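PDB 5DLL: aminopeptidase N from Francisella tularensis subsp. tularensis, which catalyses the zinc-dependent release of N-terminal amino acids, preferably alanine, from peptides, and is probably involved in degrading intracellular peptides. Local coordinates for residues A[31-36]-A[44-49]; A[40-45]-A[110-115]; A[61-66]-A[90-95]; A[106-111]-A[140-145]. All coordinates share one frame; numbering follows the deposited sequence.

Interaction 1: A[31-36]-A[44-49]; sequences THLIFE and VTANLY. With NA (sodium ion), chain R.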
loop_
_atom_site.group_PDB
_atom_site.type_symbol
_atom_site.label_atom_id
_atom_site.label_comp_id
_atom_site.label_asym_id
_atom_site.label_seq_id
_atom_site.Cartn_x
_atom_site.Cartn_y
_atom_site.Cartn_z
ATOM N N THR A 31 19.126 26.183 6.777
ATOM C CA THR A 31 17.992 26.584 7.594
ATOM C C THR A 31 18.322 26.296 9.058
ATOM O O THR A 31 18.539 25.144 9.434
ATOM C CB THR A 31 16.735 25.798 7.179
ATOM O OG1 THR A 31 16.465 26.031 5.788
ATOM C CG2 THR A 31 15.530 26.208 8.018
ATOM N N HIS A 32 18.392 27.345 9.872
ATOM C CA HIS A 32 18.682 27.203 11.297
ATOM C C HIS A 32 17.461 27.606 12.103
ATOM O O HIS A 32 17.060 28.766 12.077
ATOM C CB HIS A 32 19.874 28.069 11.699
ATOM C CG HIS A 32 21.159 27.652 11.060
ATOM N ND1 HIS A 32 21.375 27.744 9.702
ATOM C CD2 HIS A 32 22.294 27.140 11.589
ATOM C CE1 HIS A 32 22.588 27.304 9.422
ATOM N NE2 HIS A 32 23.167 26.930 10.549
ATOM N N LEU A 33 16.879 26.642 12.812
ATOM C CA LEU A 33 15.673 26.870 13.597
ATOM C C LEU A 33 15.952 26.742 15.089
ATOM O O LEU A 33 16.827 25.983 15.503
ATOM C CB LEU A 33 14.577 25.872 13.201
ATOM C CG LEU A 33 14.338 25.650 11.703
ATOM C CD1 LEU A 33 13.187 24.675 11.499
ATOM C CD2 LEU A 33 14.073 26.961 10.979
ATOM N N ILE A 34 15.207 27.514 15.880
ATOM C CA ILE A 34 15.175 27.374 17.335
ATOM C C ILE A 34 13.712 27.283 17.755
ATOM O O ILE A 34 12.908 28.153 17.408
ATOM C CB ILE A 34 15.839 28.568 18.062
ATOM C CG1 ILE A 34 17.303 28.729 17.621
ATOM C CG2 ILE A 34 15.758 28.383 19.576
ATOM C CD1 ILE A 34 17.912 30.076 17.951
ATOM N N PHE A 35 13.375 26.220 18.481
ATOM C CA PHE A 35 12.023 26.016 18.996
ATOM C C PHE A 35 12.010 26.182 20.514
ATOM O O PHE A 35 12.681 25.431 21.235
ATOM C CB PHE A 35 11.506 24.622 18.640
ATOM C CG PHE A 35 11.176 24.443 17.182
ATOM C CD1 PHE A 35 12.178 24.180 16.253
ATOM C CD2 PHE A 35 9.860 24.510 16.740
ATOM C CE1 PHE A 35 11.877 24.004 14.912
ATOM C CE2 PHE A 35 9.552 24.337 15.399
ATOM C CZ PHE A 35 10.563 24.083 14.485
ATOM N N GLU A 36 11.251 27.171 20.986
ATOM C CA GLU A 36 10.996 27.350 22.408
ATOM C C GLU A 36 9.595 26.837 22.699
ATOM O O GLU A 36 8.619 27.577 22.603
ATOM C CB GLU A 36 11.136 28.815 22.795
ATOM C CG GLU A 36 12.478 29.394 22.395
ATOM C CD GLU A 36 12.721 30.764 22.977
ATOM O OE1 GLU A 36 13.066 31.677 22.201
ATOM O OE2 GLU A 36 12.568 30.925 24.207
ATOM N N VAL A 44 9.271 30.335 17.253
ATOM C CA VAL A 44 10.122 29.772 16.209
ATOM C C VAL A 44 10.967 30.854 15.517
ATOM O O VAL A 44 10.514 31.541 14.573
ATOM C CB VAL A 44 9.288 28.997 15.165
ATOM C CG1 VAL A 44 10.199 28.258 14.194
ATOM C CG2 VAL A 44 8.337 28.028 15.859
ATOM N N THR A 45 12.199 30.994 16.008
ATOM C CA THR A 45 13.225 31.793 15.347
ATOM C C THR A 45 13.802 30.962 14.211
ATOM O O THR A 45 14.011 29.763 14.374
ATOM C CB THR A 45 14.371 32.168 16.310
ATOM O OG1 THR A 45 13.831 32.653 17.547
ATOM C CG2 THR A 45 15.274 33.239 15.688
ATOM N N ALA A 46 14.058 31.591 13.068
ATOM C CA ALA A 46 14.572 30.878 11.896
ATOM C C ALA A 46 15.506 31.749 11.067
ATOM O O ALA A 46 15.119 32.829 10.618
ATOM C CB ALA A 46 13.430 30.374 11.028
ATOM N N ASN A 47 16.728 31.260 10.863
ATOM C CA ASN A 47 17.708 31.930 10.020
ATOM C C ASN A 47 17.814 31.214 8.687
ATOM O O ASN A 47 18.345 30.110 8.612
ATOM C CB ASN A 47 19.075 31.952 10.694
ATOM C CG ASN A 47 19.201 33.054 11.716
ATOM O OD1 ASN A 47 20.057 33.924 11.592
ATOM N ND2 ASN A 47 18.354 33.022 12.735
ATOM N N LEU A 48 17.308 31.856 7.642
ATOM C CA LEU A 48 17.288 31.289 6.302
ATOM C C LEU A 48 18.411 31.911 5.499
ATOM O O LEU A 48 18.430 33.128 5.301
ATOM C CB LEU A 48 15.947 31.583 5.615
ATOM C CG LEU A 48 14.778 30.645 5.926
ATOM C CD1 LEU A 48 14.720 30.269 7.397
ATOM C CD2 LEU A 48 13.466 31.272 5.477
ATOM N N TYR A 49 19.344 31.079 5.042
ATOM C CA TYR A 49 20.464 31.548 4.227
ATOM C C TYR A 49 20.123 31.336 2.764
ATOM O O TYR A 49 20.221 30.235 2.239
ATOM C CB TYR A 49 21.761 30.863 4.644
ATOM C CG TYR A 49 22.123 31.210 6.070
ATOM C CD1 TYR A 49 22.858 32.349 6.362
ATOM C CD2 TYR A 49 21.688 30.426 7.128
ATOM C CE1 TYR A 49 23.173 32.681 7.669
ATOM C CE2 TYR A 49 21.996 30.754 8.434
ATOM C CZ TYR A 49 22.739 31.879 8.697
ATOM O OH TYR A 49 23.043 32.195 9.997
HETATM NA NA NA R . 10.617 32.239 12.419
HETATM O O HOH W 1 12.748 30.862 19.313
#
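In His32 (chi1 -65°) and Tyr49 (chi1 -63°) CG stands anti to the carbonyl carbon, and the two side chains cross on the beta hairpin of strands 26-36 and 42-52, well away from its turn. ND1 of His32 comes 3.3 Å from Tyr49 CE2. The rings meet obliquely, planes at 79° and centroids 5.2 Å apart.

Behind the rings the antiparallel backbones are held by two hydrogen-bonded pairs, His32 with Asn47 and Ile34 with Thr45. The Asn47 N to His32 O bond (2.8 Å) is nearly straight and in the carbonyl plane, whereas the Thr45 N to Ile34 O bond (3.2 Å) is weak. On the face of Thr31, Leu33 and Phe35 the packing is apolar and buried. Leu33 CD2 reaches Ala46 CB, and Val44 puts CG1 over one face of the Phe35 ring, toward its rim. Thr31 OG1 instead bonds the hydroxyl of Tyr143.

On the other, partly exposed face a water lies 3.0 Å from Glu36 OE1, to which it probably donates, and 2.7 Å from Thr45 OG1. The carbonyl of Val44 is turned to a sodium ion, with Val44 O 2.3 Å from the metal.

Interaction 2: A[40-45]-A[110-115]; sequences SKTRVT and INPSAN. With NA (sodium ion), chain R.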
loop_
_atom_site.group_PDB
_atom_site.type_symbol
_atom_site.label_atom_id
_atom_site.label_comp_id
_atom_site.label_asym_id
_atom_site.label_seq_id
_atom_site.Cartn_x
_atom_site.Cartn_y
_atom_site.Cartn_z
ATOM N N SER A 40 0.814 27.032 24.441
ATOM C CA SER A 40 0.087 28.126 23.773
ATOM C C SER A 40 0.941 28.962 22.820
ATOM O O SER A 40 0.499 29.316 21.728
ATOM C CB SER A 40 -0.504 29.077 24.819
ATOM O OG SER A 40 -1.334 28.393 25.735
ATOM N N LYS A 41 2.150 29.300 23.256
ATOM C CA LYS A 41 2.971 30.301 22.583
ATOM C C LYS A 41 4.370 29.766 22.282
ATOM O O LYS A 41 5.355 30.206 22.873
ATOM C CB LYS A 41 3.061 31.556 23.459
ATOM C CG LYS A 41 1.713 32.175 23.802
ATOM C CD LYS A 41 1.864 33.365 24.738
ATOM C CE LYS A 41 0.625 34.247 24.725
ATOM N NZ LYS A 41 -0.625 33.484 25.001
ATOM N N THR A 42 4.445 28.806 21.365
ATOM C CA THR A 42 5.726 28.279 20.898
ATOM C C THR A 42 6.396 29.303 19.976
ATOM O O THR A 42 5.773 29.785 19.030
ATOM C CB THR A 42 5.539 26.949 20.135
ATOM O OG1 THR A 42 4.980 25.958 21.012
ATOM C CG2 THR A 42 6.867 26.446 19.581
ATOM N N ARG A 43 7.656 29.631 20.260
ATOM C CA ARG A 43 8.390 30.642 19.495
ATOM C C ARG A 43 9.377 29.990 18.537
ATOM O O ARG A 43 10.226 29.210 18.962
ATOM C CB ARG A 43 9.145 31.592 20.425
ATOM C CG ARG A 43 8.266 32.588 21.164
ATOM C CD ARG A 43 9.096 33.462 22.095
ATOM N NE ARG A 43 9.927 34.426 21.368
ATOM C CZ ARG A 43 10.943 35.111 21.896
ATOM N NH1 ARG A 43 11.294 34.951 23.171
ATOM N NH2 ARG A 43 11.623 35.963 21.138
ATOM N N VAL A 44 9.271 30.335 17.253
ATOM C CA VAL A 44 10.122 29.772 16.209
ATOM C C VAL A 44 10.967 30.854 15.517
ATOM O O VAL A 44 10.514 31.541 14.573
ATOM C CB VAL A 44 9.288 28.997 15.165
ATOM C CG1 VAL A 44 10.199 28.258 14.194
ATOM C CG2 VAL A 44 8.337 28.028 15.859
ATOM N N THR A 45 12.199 30.994 16.008
ATOM C CA THR A 45 13.225 31.793 15.347
ATOM C C THR A 45 13.802 30.962 14.211
ATOM O O THR A 45 14.011 29.763 14.374
ATOM C CB THR A 45 14.371 32.168 16.310
ATOM O OG1 THR A 45 13.831 32.653 17.547
ATOM C CG2 THR A 45 15.274 33.239 15.688
ATOM N N ILE A 110 3.340 30.507 17.513
ATOM C CA ILE A 110 2.291 29.590 17.063
ATOM C C ILE A 110 1.661 28.837 18.231
ATOM O O ILE A 110 2.242 28.738 19.311
ATOM C CB ILE A 110 2.830 28.560 16.047
ATOM C CG1 ILE A 110 4.010 27.780 16.640
ATOM C CG2 ILE A 110 3.248 29.255 14.758
ATOM C CD1 ILE A 110 4.547 26.690 15.737
ATOM N N ASN A 111 0.473 28.294 17.988
ATOM C CA ASN A 111 -0.330 27.655 19.022
ATOM C C ASN A 111 -0.598 26.192 18.661
ATOM O O ASN A 111 -1.546 25.894 17.930
ATOM C CB ASN A 111 -1.641 28.427 19.196
ATOM C CG ASN A 111 -2.323 28.148 20.522
ATOM O OD1 ASN A 111 -2.051 27.148 21.190
ATOM N ND2 ASN A 111 -3.227 29.042 20.908
ATOM N N PRO A 112 0.265 25.279 19.147
ATOM C CA PRO A 112 0.082 23.841 18.938
ATOM C C PRO A 112 -1.174 23.295 19.606
ATOM O O PRO A 112 -1.853 22.437 19.036
ATOM C CB PRO A 112 1.333 23.230 19.578
ATOM C CG PRO A 112 2.345 24.317 19.538
ATOM C CD PRO A 112 1.572 25.573 19.762
ATOM N N SER A 113 -1.478 23.797 20.799
ATOM C CA SER A 113 -2.655 23.371 21.543
ATOM C C SER A 113 -3.936 23.583 20.744
ATOM O O SER A 113 -4.887 22.806 20.878
ATOM C CB SER A 113 -2.739 24.134 22.860
ATOM O OG SER A 113 -3.854 23.714 23.618
ATOM N N ALA A 114 -3.943 24.631 19.916
ATOM C CA ALA A 114 -5.112 25.027 19.124
ATOM C C ALA A 114 -5.177 24.407 17.726
ATOM O O ALA A 114 -6.211 24.491 17.067
ATOM C CB ALA A 114 -5.156 26.541 19.009
ATOM N N ASN A 115 -4.079 23.805 17.274
ATOM C CA ASN A 115 -4.016 23.190 15.947
ATOM C C ASN A 115 -4.727 21.836 15.910
ATOM O O ASN A 115 -4.269 20.865 16.522
ATOM C CB ASN A 115 -2.556 23.023 15.513
ATOM C CG ASN A 115 -2.411 22.498 14.090
ATOM O OD1 ASN A 115 -3.371 22.030 13.470
ATOM N ND2 ASN A 115 -1.201 22.574 13.567
HETATM NA NA NA R . 10.617 32.239 12.419
#
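The contact is the open end of an antiparallel strand pair in the beta sheet of the M1 N-terminal domain, where strand 42-52 begins and strand 101-110 runs out into a type I beta turn, Pro112 to Asn115. Its geometric evidence is one hydrogen-bonded pair, Thr42 with Ile110, bonded in both directions. Thr42 N gives to Ile110 O at 3.0 Å, with the donor nearly along the C=O axis. In return Ile110 N reaches Thr42 O in the carbonyl plane.

Beyond this pair the pattern stops. Ser40 O faces Ile110 O, two acceptors with no proton between them, and its contact with the second segment is instead a CA-H...O approach from Asn111 CA (3.3 Å).

Ile110 holds CG1 in the crowded position between backbone N and carbonyl carbon (chi1 56°), which lays CG1 alongside Thr42, 3.9 Å from Thr42 CB. The side chains of Ile110 and Val44 cross obliquely, CD1 of Ile110 4.0 Å from CG2 of Val44. Pro112, the first residue of the turn, crosses Thr42 obliquely, its CG 3.4 Å from Thr42 OG1. That hydroxyl is hydrogen-bonded to Asp38 O, so the proline contact is van der Waals packing against a satisfied oxygen.

The turn is closed by Asn115 N to Pro112 O at 3.2 Å, while Asn111 OD1 accepts a weak bond from Ala114 N at 3.4 Å.

Interaction 3: A[61-66]-A[90-95]; sequences TLVLDG and ENQLII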
loop_
_atom_site.group_PDB
_atom_site.type_symbol
_atom_site.label_atom_id
_atom_site.label_comp_id
_atom_site.label_asym_id
_atom_site.label_seq_id
_atom_site.Cartn_x
_atom_site.Cartn_y
_atom_site.Cartn_z
ATOM N N THR A 61 11.728 39.631 -6.179
ATOM C CA THR A 61 10.762 39.572 -5.099
ATOM C C THR A 61 10.823 38.194 -4.460
ATOM O O THR A 61 10.754 37.183 -5.155
ATOM C CB THR A 61 9.329 39.833 -5.603
ATOM O OG1 THR A 61 9.237 41.166 -6.127
ATOM C CG2 THR A 61 8.314 39.666 -4.473
ATOM N N LEU A 62 10.962 38.164 -3.139
ATOM C CA LEU A 62 10.882 36.925 -2.378
ATOM C C LEU A 62 9.439 36.714 -1.916
ATOM O O LEU A 62 8.844 37.604 -1.313
ATOM C CB LEU A 62 11.819 36.985 -1.170
ATOM C CG LEU A 62 12.034 35.690 -0.377
ATOM C CD1 LEU A 62 12.856 34.684 -1.176
ATOM C CD2 LEU A 62 12.704 35.988 0.959
ATOM N N VAL A 63 8.885 35.540 -2.210
ATOM C CA VAL A 63 7.529 35.190 -1.794
ATOM C C VAL A 63 7.577 33.952 -0.894
ATOM O O VAL A 63 7.562 32.822 -1.379
ATOM C CB VAL A 63 6.604 34.923 -3.011
ATOM C CG1 VAL A 63 5.181 34.614 -2.554
ATOM C CG2 VAL A 63 6.615 36.107 -3.970
ATOM N N LEU A 64 7.639 34.176 0.415
ATOM C CA LEU A 64 7.629 33.082 1.386
ATOM C C LEU A 64 6.206 32.639 1.715
ATOM O O LEU A 64 5.308 33.465 1.830
ATOM C CB LEU A 64 8.337 33.507 2.674
ATOM C CG LEU A 64 9.834 33.780 2.528
ATOM C CD1 LEU A 64 10.351 34.542 3.735
ATOM C CD2 LEU A 64 10.605 32.486 2.342
ATOM N N ASP A 65 6.017 31.333 1.865
ATOM C CA ASP A 65 4.747 30.754 2.299
ATOM C C ASP A 65 4.689 30.725 3.830
ATOM O O ASP A 65 5.676 30.385 4.488
ATOM C CB ASP A 65 4.597 29.325 1.755
ATOM C CG ASP A 65 4.650 29.260 0.230
ATOM O OD1 ASP A 65 3.736 29.811 -0.425
ATOM O OD2 ASP A 65 5.598 28.644 -0.311
ATOM N N GLY A 66 3.535 31.070 4.392
ATOM C CA GLY A 66 3.351 31.056 5.845
ATOM C C GLY A 66 1.891 31.206 6.228
ATOM O O GLY A 66 1.203 32.083 5.713
ATOM N N GLU A 90 -2.497 36.752 4.335
ATOM C CA GLU A 90 -3.029 35.557 4.978
ATOM C C GLU A 90 -2.150 34.314 4.773
ATOM O O GLU A 90 -1.984 33.499 5.691
ATOM C CB GLU A 90 -4.429 35.307 4.413
ATOM C CG GLU A 90 -5.337 34.416 5.229
ATOM C CD GLU A 90 -6.701 34.296 4.582
ATOM O OE1 GLU A 90 -7.159 33.156 4.346
ATOM O OE2 GLU A 90 -7.305 35.349 4.287
ATOM N N ASN A 91 -1.587 34.182 3.573
ATOM C CA ASN A 91 -0.887 32.963 3.169
ATOM C C ASN A 91 0.580 33.139 2.772
ATOM O O ASN A 91 1.244 32.156 2.432
ATOM C CB ASN A 91 -1.652 32.312 2.009
ATOM C CG ASN A 91 -2.926 31.626 2.463
ATOM O OD1 ASN A 91 -2.891 30.675 3.249
ATOM N ND2 ASN A 91 -4.059 32.100 1.968
ATOM N N GLN A 92 1.093 34.370 2.812
ATOM C CA GLN A 92 2.440 34.653 2.309
ATOM C C GLN A 92 3.138 35.767 3.075
ATOM O O GLN A 92 2.523 36.456 3.888
ATOM C CB GLN A 92 2.379 35.060 0.835
ATOM C CG GLN A 92 1.729 34.044 -0.093
ATOM C CD GLN A 92 1.436 34.618 -1.464
ATOM O OE1 GLN A 92 0.857 35.701 -1.590
ATOM N NE2 GLN A 92 1.826 33.890 -2.502
ATOM N N LEU A 93 4.433 35.918 2.807
ATOM C CA LEU A 93 5.203 37.089 3.221
ATOM C C LEU A 93 6.070 37.542 2.049
ATOM O O LEU A 93 6.974 36.824 1.627
ATOM C CB LEU A 93 6.066 36.776 4.441
ATOM C CG LEU A 93 6.794 37.968 5.087
ATOM C CD1 LEU A 93 7.126 37.662 6.541
ATOM C CD2 LEU A 93 8.055 38.374 4.331
ATOM N N ILE A 94 5.791 38.735 1.533
ATOM C CA ILE A 94 6.415 39.227 0.305
ATOM C C ILE A 94 7.437 40.329 0.597
ATOM O O ILE A 94 7.168 41.251 1.364
ATOM C CB ILE A 94 5.342 39.740 -0.684
ATOM C CG1 ILE A 94 4.288 38.642 -0.906
ATOM C CG2 ILE A 94 5.977 40.185 -2.001
ATOM C CD1 ILE A 94 3.325 38.898 -2.045
ATOM N N ILE A 95 8.609 40.215 -0.023
ATOM C CA ILE A 95 9.675 41.207 0.105
ATOM C C ILE A 95 10.246 41.517 -1.275
ATOM O O ILE A 95 10.712 40.614 -1.968
ATOM C CB ILE A 95 10.833 40.701 0.990
ATOM C CG1 ILE A 95 10.299 40.090 2.293
ATOM C CG2 ILE A 95 11.816 41.838 1.267
ATOM C CD1 ILE A 95 11.365 39.460 3.162
#
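Strands 62-65 and 92-95 form an antiparallel pair in a small sheet of the M1 N-terminal domain, with one face buried and the other open to solvent in part. The tight part is the backbone. Leu62 with Ile95 and Leu64 with Leu93 are hydrogen-bonded pairs, each bonded in both directions. The bond from Leu62 N to Ile95 O measures 2.7 Å and lies in the carbonyl plane, whereas Leu64 N approaches Leu93 O from 30° out of that plane. On the buried face the side chains of these four residues barely touch across the strands, Leu62 CD2 and Ile95 CD1 standing 4.3 Å apart, and they pack mainly on other strands.

The opposite face, carrying Val63, Asp65, Gln92 and Ile94, is the solvent side and partly exposed. Gln92 runs alongside Val63 with its chain extended beyond CG, so that its amide lies by a methyl: NE2 is 3.4 Å from Val63 CG1. Its other amide atom, OE1, bonds Asn89 ND2, which gives the amide a polar tether. Thr61 CG2 touches Ile94 CG2 at the far end, while Thr61 OG1 bonds Asn96. At the other end, past the last bridge, Gly66 N still reaches Asn91 O at 3.2 Å, 56° out of the carbonyl plane, although the N-H itself points almost straight at the oxygen.

Strand 92-95 lies between 62-65 and 87-88. Leu62, Leu64 and Ile95 rest on Leu104 of strand 101-110, Leu93 packs on Leu71 and Ile74 of strand 70-76, and Asp65 is hydrogen-bonded through its backbone to Tyr143.

Interaction 4: A[106-111]-A[140-145]; sequences TVVEIN and ITYYLD. With NA (sodium ion), chain R.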
loop_
_atom_site.group_PDB
_atom_site.type_symbol
_atom_site.label_atom_id
_atom_site.label_comp_id
_atom_site.label_asym_id
_atom_site.label_seq_id
_atom_site.Cartn_x
_atom_site.Cartn_y
_atom_site.Cartn_z
ATOM N N THR A 106 13.560 35.419 10.992
ATOM C CA THR A 106 12.186 35.676 11.426
ATOM C C THR A 106 11.924 34.993 12.762
ATOM O O THR A 106 12.178 33.793 12.902
ATOM C CB THR A 106 11.131 35.131 10.429
ATOM O OG1 THR A 106 11.073 33.691 10.502
ATOM C CG2 THR A 106 11.430 35.580 9.003
ATOM N N VAL A 107 11.398 35.747 13.725
ATOM C CA VAL A 107 10.806 35.157 14.927
ATOM C C VAL A 107 9.296 35.127 14.744
ATOM O O VAL A 107 8.703 36.108 14.301
ATOM C CB VAL A 107 11.154 35.936 16.210
ATOM C CG1 VAL A 107 10.530 35.261 17.426
ATOM C CG2 VAL A 107 12.665 36.044 16.372
ATOM N N VAL A 108 8.691 33.994 15.094
ATOM C CA VAL A 108 7.267 33.728 14.874
ATOM C C VAL A 108 6.699 33.011 16.103
ATOM O O VAL A 108 7.428 32.300 16.790
ATOM C CB VAL A 108 7.077 32.868 13.595
ATOM C CG1 VAL A 108 5.805 32.032 13.627
ATOM C CG2 VAL A 108 7.099 33.748 12.353
ATOM N N GLU A 109 5.408 33.204 16.375
ATOM C CA GLU A 109 4.722 32.510 17.472
ATOM C C GLU A 109 3.546 31.689 16.939
ATOM O O GLU A 109 2.838 32.124 16.037
ATOM C CB GLU A 109 4.230 33.520 18.508
ATOM C CG GLU A 109 3.600 32.906 19.750
ATOM C CD GLU A 109 2.984 33.957 20.649
ATOM O OE1 GLU A 109 3.735 34.825 21.143
ATOM O OE2 GLU A 109 1.751 33.918 20.856
ATOM N N ILE A 110 3.340 30.507 17.513
ATOM C CA ILE A 110 2.291 29.590 17.063
ATOM C C ILE A 110 1.661 28.837 18.231
ATOM O O ILE A 110 2.242 28.738 19.311
ATOM C CB ILE A 110 2.830 28.560 16.047
ATOM C CG1 ILE A 110 4.010 27.780 16.640
ATOM C CG2 ILE A 110 3.248 29.255 14.758
ATOM C CD1 ILE A 110 4.547 26.690 15.737
ATOM N N ASN A 111 0.473 28.294 17.988
ATOM C CA ASN A 111 -0.330 27.655 19.022
ATOM C C ASN A 111 -0.598 26.192 18.661
ATOM O O ASN A 111 -1.546 25.894 17.930
ATOM C CB ASN A 111 -1.641 28.427 19.196
ATOM C CG ASN A 111 -2.323 28.148 20.522
ATOM O OD1 ASN A 111 -2.051 27.148 21.190
ATOM N ND2 ASN A 111 -3.227 29.042 20.908
ATOM N N ILE A 140 4.489 26.510 10.397
ATOM C CA ILE A 140 5.439 26.501 11.512
ATOM C C ILE A 140 6.283 27.770 11.495
ATOM O O ILE A 140 6.406 28.447 12.511
ATOM C CB ILE A 140 6.339 25.248 11.476
ATOM C CG1 ILE A 140 5.476 23.988 11.601
ATOM C CG2 ILE A 140 7.375 25.295 12.595
ATOM C CD1 ILE A 140 6.229 22.688 11.440
ATOM N N THR A 141 6.883 28.069 10.347
ATOM C CA THR A 141 7.524 29.364 10.120
ATOM C C THR A 141 7.459 29.658 8.627
ATOM O O THR A 141 7.018 28.810 7.848
ATOM C CB THR A 141 8.975 29.408 10.671
ATOM O OG1 THR A 141 9.390 30.771 10.897
ATOM C CG2 THR A 141 9.953 28.708 9.731
ATOM N N TYR A 142 7.875 30.863 8.244
ATOM C CA TYR A 142 7.801 31.311 6.852
ATOM C C TYR A 142 8.917 30.670 6.038
ATOM O O TYR A 142 10.092 30.810 6.376
ATOM C CB TYR A 142 7.901 32.837 6.753
ATOM C CG TYR A 142 6.637 33.582 7.145
ATOM C CD1 TYR A 142 5.598 33.752 6.238
ATOM C CD2 TYR A 142 6.490 34.132 8.416
ATOM C CE1 TYR A 142 4.443 34.437 6.588
ATOM C CE2 TYR A 142 5.339 34.820 8.773
ATOM C CZ TYR A 142 4.320 34.972 7.856
ATOM O OH TYR A 142 3.175 35.655 8.203
ATOM N N TYR A 143 8.539 29.984 4.964
ATOM C CA TYR A 143 9.476 29.192 4.168
ATOM C C TYR A 143 9.063 29.161 2.690
ATOM O O TYR A 143 7.964 29.595 2.335
ATOM C CB TYR A 143 9.513 27.764 4.721
ATOM C CG TYR A 143 10.818 27.045 4.475
ATOM C CD1 TYR A 143 11.965 27.390 5.187
ATOM C CD2 TYR A 143 10.911 26.019 3.536
ATOM C CE1 TYR A 143 13.165 26.740 4.968
ATOM C CE2 TYR A 143 12.111 25.366 3.310
ATOM C CZ TYR A 143 13.232 25.730 4.033
ATOM O OH TYR A 143 14.432 25.096 3.823
ATOM N N LEU A 144 9.952 28.664 1.831
ATOM C CA LEU A 144 9.575 28.276 0.468
ATOM C C LEU A 144 9.104 26.820 0.510
ATOM O O LEU A 144 9.862 25.891 0.217
ATOM C CB LEU A 144 10.741 28.448 -0.505
ATOM C CG LEU A 144 11.090 29.891 -0.880
ATOM C CD1 LEU A 144 12.454 29.940 -1.553
ATOM C CD2 LEU A 144 10.024 30.515 -1.774
ATOM N N ASP A 145 7.841 26.640 0.887
ATOM C CA ASP A 145 7.295 25.327 1.198
ATOM C C ASP A 145 6.959 24.551 -0.082
ATOM O O ASP A 145 5.790 24.308 -0.414
ATOM C CB ASP A 145 6.077 25.489 2.113
ATOM C CG ASP A 145 5.560 24.173 2.649
ATOM O OD1 ASP A 145 6.089 23.103 2.274
ATOM O OD2 ASP A 145 4.607 24.213 3.448
HETATM NA NA NA R . 10.617 32.239 12.419
#
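Metal coordination links strand 101-110 to the irregular segment 140-145. Thr106 grips the sodium ion twice, through its carbonyl O at 2.2 Å and through OG1 at 2.4 Å. The double grip depends on chi1 of 73°, which sets OG1 between the backbone N and the carbonyl carbon. Thr141 adds a single ligand, OG1 at 2.4 Å from the ion, with this oxygen anti to its own backbone N (chi1 -158°). Val44 O completes the four protein ligands. Because both hydroxyl oxygens face the same cation, Thr106 OG1 and Thr141 OG1 lie 3.4 Å apart without a hydrogen bond between them; the ion probably polarises both hydroxyls.

No hydrogen bond crosses the segments; the rest is van der Waals contact, methyl to ring, methyl to methyl and methyl to carbonyl. Val108 fills the middle. Its CG2 comes at the edge of the Tyr142 ring, near the ring plane, 4.0 Å from CD2 of that tyrosine, and the two side chains cross at about a right angle. The other methyl, Val108 CG1, lies 3.8 Å from Ile140 O. Ile110 adds a looser approach to the same carbonyl, CG2 to Ile140 O at 4.0 Å, while its CD1 faces Ile140 CG2. All six touching residues are buried.

Strand 101-110 is bordered by strand 42-52, paired through Val44 and Ala46, and by strand 70-76, bonded at Val107. Residues 140-142 pass over Thr106, Val108 and Ile110, with Ile140 against Phe35 of strand 26-36 and Tyr143 against Ala151 and Phe153 of strand 150-160.

In the fold
Three of the four contacts converge on the sodium ion: interactions 1 and 2 share Val44, and interaction 4 brings Thr106 and Thr141. Strand 42-52 ties them together, paired with 26-36 in interaction 1 and with 101-110 at its start in interaction 2; Val44 N lies 2.7 Å from Val108 O of interaction 4, a probable hydrogen bond. The centres of interactions 1 and 4 are about 9 Å apart. Interaction 3 belongs to a separate small sheet, joined to interaction 4 by a probable hydrogen bond of Asp65 N to Tyr143 O (2.7 Å); Leu93's side chain is about 9 Å from the sodium. All four lie away from the zinc site of His309, His313 and Glu332.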